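Side-chain contact in Melibiose/raffinose/stachyose-binding protein MelE (PDB 4R6H), which binds melibiose, raffinose and stachyose and delivers them to the ABC transporter that imports these sugars: residues Y197-A202 with G382-L387. Residues are numbered along the deposited sequence; the frame is centred on the assembly and turned at random. Where two conformers were deposited one is given.
Sequences YYDQFA and GMWDVL
Asp199, on helix 192-206, meets the benzene edge of Trp384 near the start of helix 383-395, joining two helices far apart in the sequence of this solute-binding protein. Its side chain can be followed outward: CB lies 3.8 Å from Trp384 CZ3, CG sits at the same ring edge in plane, and OD2 ends 3.3 Å from Trp384 CZ3. With Asp199 CG anti to the backbone N (chi1 -155°), the carboxylate reaches the ring, its plane turned 64° from the indole. A short acid suits this place because OD1 also accepts a hydrogen bond from Asp375 N; tryptophan is long enough to bring its far edge across. With alanine at position 199 that amide would probably lose its acceptor and the indole edge its carboxylate neighbour. Leu387, branched and apolar, packs CD2 4.1 Å from Tyr198 CB and also touches Leu408 of helix 401-420. Tyr198 CD2 lies 3.5 Å from Leu387 O, which approaches the ring obliquely. Tyrosine suits this buried place: its ring packs on Leu231 of helix 229-240, and its OH hydrogen-bonds Ser232. Without a hydrogen bond between them, the segments rest on packing, to which carboxylate oxygen beside slightly positive ring C-H groups probably adds weak attraction.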
ATOM      1  N   TYR A 197       9.857   2.622   3.926  1.00 16.40           N
ATOM      2  CA  TYR A 197      10.673   3.755   3.485  1.00 18.62           C
ATOM      3  C   TYR A 197      11.329   3.449   2.129  1.00 17.41           C
ATOM      4  O   TYR A 197      11.246   4.231   1.162  1.00 17.46           O
ATOM      5  CB  TYR A 197      11.717   4.112   4.577  1.00 17.28           C
ATOM      6  CG  TYR A 197      12.858   4.933   4.054  1.00 17.61           C
ATOM      7  CD1 TYR A 197      12.730   6.317   3.860  1.00 20.56           C
ATOM      8  CD2 TYR A 197      14.029   4.319   3.673  1.00 16.91           C
ATOM      9  CE1 TYR A 197      13.785   7.059   3.310  1.00 20.61           C
ATOM     10  CE2 TYR A 197      15.071   5.038   3.116  1.00 18.60           C
ATOM     11  CZ  TYR A 197      14.959   6.409   2.983  1.00 19.49           C
ATOM     12  OH  TYR A 197      16.008   7.118   2.412  1.00 20.51           O
ATOM     13  N   TYR A 198      12.047   2.338   2.090  1.00 17.54           N
ATOM     14  CA  TYR A 198      12.735   1.964   0.856  1.00 18.90           C
ATOM     15  C   TYR A 198      11.767   1.781  -0.297  1.00 18.67           C
ATOM     16  O   TYR A 198      12.018   2.235  -1.415  1.00 17.89           O
ATOM     17  CB  TYR A 198      13.562   0.721   1.040  1.00 20.17           C
ATOM     18  CG  TYR A 198      14.905   0.870   1.734  1.00 19.51           C
ATOM     19  CD1 TYR A 198      15.935   1.628   1.175  1.00 20.86           C
ATOM     20  CD2 TYR A 198      15.205   0.146   2.878  1.00 21.89           C
ATOM     21  CE1 TYR A 198      17.191   1.711   1.778  1.00 20.68           C
ATOM     22  CE2 TYR A 198      16.449   0.215   3.463  1.00 23.92           C
ATOM     23  CZ  TYR A 198      17.450   0.975   2.898  1.00 22.77           C
ATOM     24  OH  TYR A 198      18.678   1.015   3.533  1.00 22.59           O
ATOM     25  N   ASP A 199      10.685   1.038  -0.043  1.00 19.24           N
ATOM     26  CA  ASP A 199       9.740   0.702  -1.096  1.00 17.45           C
ATOM     27  C   ASP A 199       9.080   1.948  -1.679  1.00 18.64           C
ATOM     28  O   ASP A 199       9.008   2.107  -2.926  1.00 17.89           O
ATOM     29  CB  ASP A 199       8.693  -0.297  -0.524  1.00 18.84           C
ATOM     30  CG  ASP A 199       8.046  -1.164  -1.564  1.00 30.26           C
ATOM     31  OD1 ASP A 199       8.546  -1.316  -2.664  1.00 23.50           O
ATOM     32  OD2 ASP A 199       7.062  -1.809  -1.206  1.00 34.93           O
ATOM     33  N   GLN A 200       8.578   2.843  -0.828  1.00 16.88           N
ATOM     34  CA  GLN A 200       7.905   4.016  -1.322  1.00 15.70           C
ATOM     35  C   GLN A 200       8.865   4.914  -2.095  1.00 17.70           C
ATOM     36  O   GLN A 200       8.522   5.367  -3.169  1.00 17.19           O
ATOM     37  CB  GLN A 200       7.229   4.859  -0.229  1.00 17.35           C
ATOM     38  CG  GLN A 200       5.914   4.323   0.252  1.00 24.75           C
ATOM     39  CD  GLN A 200       5.202   5.215   1.263  1.00 17.43           C
ATOM     40  OE1 GLN A 200       4.665   4.703   2.227  1.00 23.34           O
ATOM     41  NE2 GLN A 200       5.053   6.499   0.951  1.00 20.08           N
ATOM     42  N   PHE A 201      10.057   5.162  -1.530  1.00 16.55           N
ATOM     43  CA  PHE A 201      10.965   6.120  -2.187  1.00 17.39           C
ATOM     44  C   PHE A 201      11.669   5.530  -3.410  1.00 16.92           C
ATOM     45  O   PHE A 201      12.191   6.265  -4.243  1.00 17.32           O
ATOM     46  CB  PHE A 201      11.925   6.774  -1.204  1.00 17.06           C
ATOM     47  CG  PHE A 201      11.308   7.872  -0.383  1.00 16.59           C
ATOM     48  CD1 PHE A 201      10.972   9.109  -0.958  1.00 16.44           C
ATOM     49  CD2 PHE A 201      11.077   7.691   0.960  1.00 18.83           C
ATOM     50  CE1 PHE A 201      10.428  10.110  -0.173  1.00 18.80           C
ATOM     51  CE2 PHE A 201      10.565   8.703   1.758  1.00 18.78           C
ATOM     52  CZ  PHE A 201      10.216   9.927   1.167  1.00 18.15           C
ATOM     53  N   ALA A 202      11.683   4.211  -3.543  1.00 16.73           N
ATOM     54  CA  ALA A 202      12.226   3.593  -4.759  1.00 16.97           C
ATOM     55  C   ALA A 202      11.473   4.026  -6.009  1.00 17.59           C
ATOM     56  O   ALA A 202      12.039   4.128  -7.089  1.00 17.19           O
ATOM     57  CB  ALA A 202      12.161   2.076  -4.654  1.00 16.93           C
ATOM     58  N   GLY A 382       9.791 -11.813  -2.176  1.00 26.59           N
ATOM     59  CA  GLY A 382      10.747 -12.017  -1.118  1.00 25.76           C
ATOM     60  C   GLY A 382      11.582 -10.776  -0.806  1.00 24.89           C
ATOM     61  O   GLY A 382      12.217 -10.720   0.227  1.00 24.34           O
ATOM     62  N   MET A 383      11.590  -9.793  -1.702  1.00 22.82           N
ATOM     63  CA  MET A 383      12.482  -8.623  -1.504  1.00 22.51           C
ATOM     64  C   MET A 383      11.980  -7.658  -0.419  1.00 22.11           C
ATOM     65  O   MET A 383      12.758  -6.914   0.154  1.00 21.57           O
ATOM     66  CB  MET A 383      12.717  -7.872  -2.817  1.00 24.12           C
ATOM     67  CG  MET A 383      13.692  -8.560  -3.752  1.00 25.81           C
ATOM     68  SD  MET A 383      15.398  -8.678  -3.172  1.00 25.76           S
ATOM     69  CE  MET A 383      15.955  -6.962  -3.390  1.00 22.96           C
ATOM     70  N   TRP A 384      10.689  -7.691  -0.106  1.00 22.83           N
ATOM     71  CA  TRP A 384      10.148  -6.849   0.975  1.00 19.90           C
ATOM     72  C   TRP A 384      10.856  -7.097   2.282  1.00 20.20           C
ATOM     73  O   TRP A 384      11.291  -6.183   2.964  1.00 20.67           O
ATOM     74  CB  TRP A 384       8.642  -7.054   1.117  1.00 22.17           C
ATOM     75  CG  TRP A 384       8.026  -6.406   2.309  1.00 25.68           C
ATOM     76  CD1 TRP A 384       7.721  -6.994   3.525  1.00 28.21           C
ATOM     77  CD2 TRP A 384       7.656  -5.027   2.433  1.00 20.20           C
ATOM     78  NE1 TRP A 384       7.136  -6.067   4.367  1.00 27.09           N
ATOM     79  CE2 TRP A 384       7.063  -4.863   3.720  1.00 21.10           C
ATOM     80  CE3 TRP A 384       7.662  -3.948   1.556  1.00 20.21           C
ATOM     81  CZ2 TRP A 384       6.565  -3.625   4.161  1.00 22.23           C
ATOM     82  CZ3 TRP A 384       7.165  -2.743   1.978  1.00 20.88           C
ATOM     83  CH2 TRP A 384       6.611  -2.588   3.276  1.00 22.52           C
ATOM     84  N   ASP A 385      11.005  -8.373   2.638  1.00 23.59           N
ATOM     85  CA  ASP A 385      11.672  -8.705   3.880  0.50 24.07           C
ATOM     86  C   ASP A 385      13.152  -8.284   3.855  1.00 20.25           C
ATOM     87  O   ASP A 385      13.667  -7.843   4.854  1.00 23.88           O
ATOM     88  CB  ASP A 385      11.526 -10.202   4.196  0.50 28.87           C
ATOM     89  CG  ASP A 385      10.186 -10.553   4.868  0.50 37.06           C
ATOM     90  OD1 ASP A 385       9.471  -9.666   5.381  0.50 28.31           O
ATOM     91  OD2 ASP A 385       9.855 -11.749   4.900  0.50 43.20           O
ATOM     92  N   VAL A 386      13.796  -8.425   2.700  1.00 24.46           N
ATOM     93  CA  VAL A 386      15.193  -8.067   2.552  1.00 21.01           C
ATOM     94  C   VAL A 386      15.355  -6.547   2.724  1.00 19.86           C
ATOM     95  O   VAL A 386      16.249  -6.093   3.405  1.00 21.74           O
ATOM     96  CB  VAL A 386      15.730  -8.460   1.178  1.00 24.33           C
ATOM     97  CG1 VAL A 386      17.186  -8.027   1.051  1.00 31.75           C
ATOM     98  CG2 VAL A 386      15.639  -9.975   0.988  1.00 30.34           C
ATOM     99  N   LEU A 387      14.448  -5.752   2.145  1.00 18.49           N
ATOM    100  CA  LEU A 387      14.517  -4.270   2.335  1.00 19.82           C
ATOM    101  C   LEU A 387      14.408  -3.904   3.829  1.00 21.13           C
ATOM    102  O   LEU A 387      15.082  -3.024   4.323  1.00 19.24           O
ATOM    103  CB  LEU A 387      13.416  -3.585   1.507  1.00 16.98           C
ATOM    104  CG  LEU A 387      13.559  -3.666  -0.016  1.00 22.45           C
ATOM    105  CD1 LEU A 387      12.268  -3.182  -0.656  1.00 23.31           C
ATOM    106  CD2 LEU A 387      14.768  -2.900  -0.529  1.00 23.33           C
TER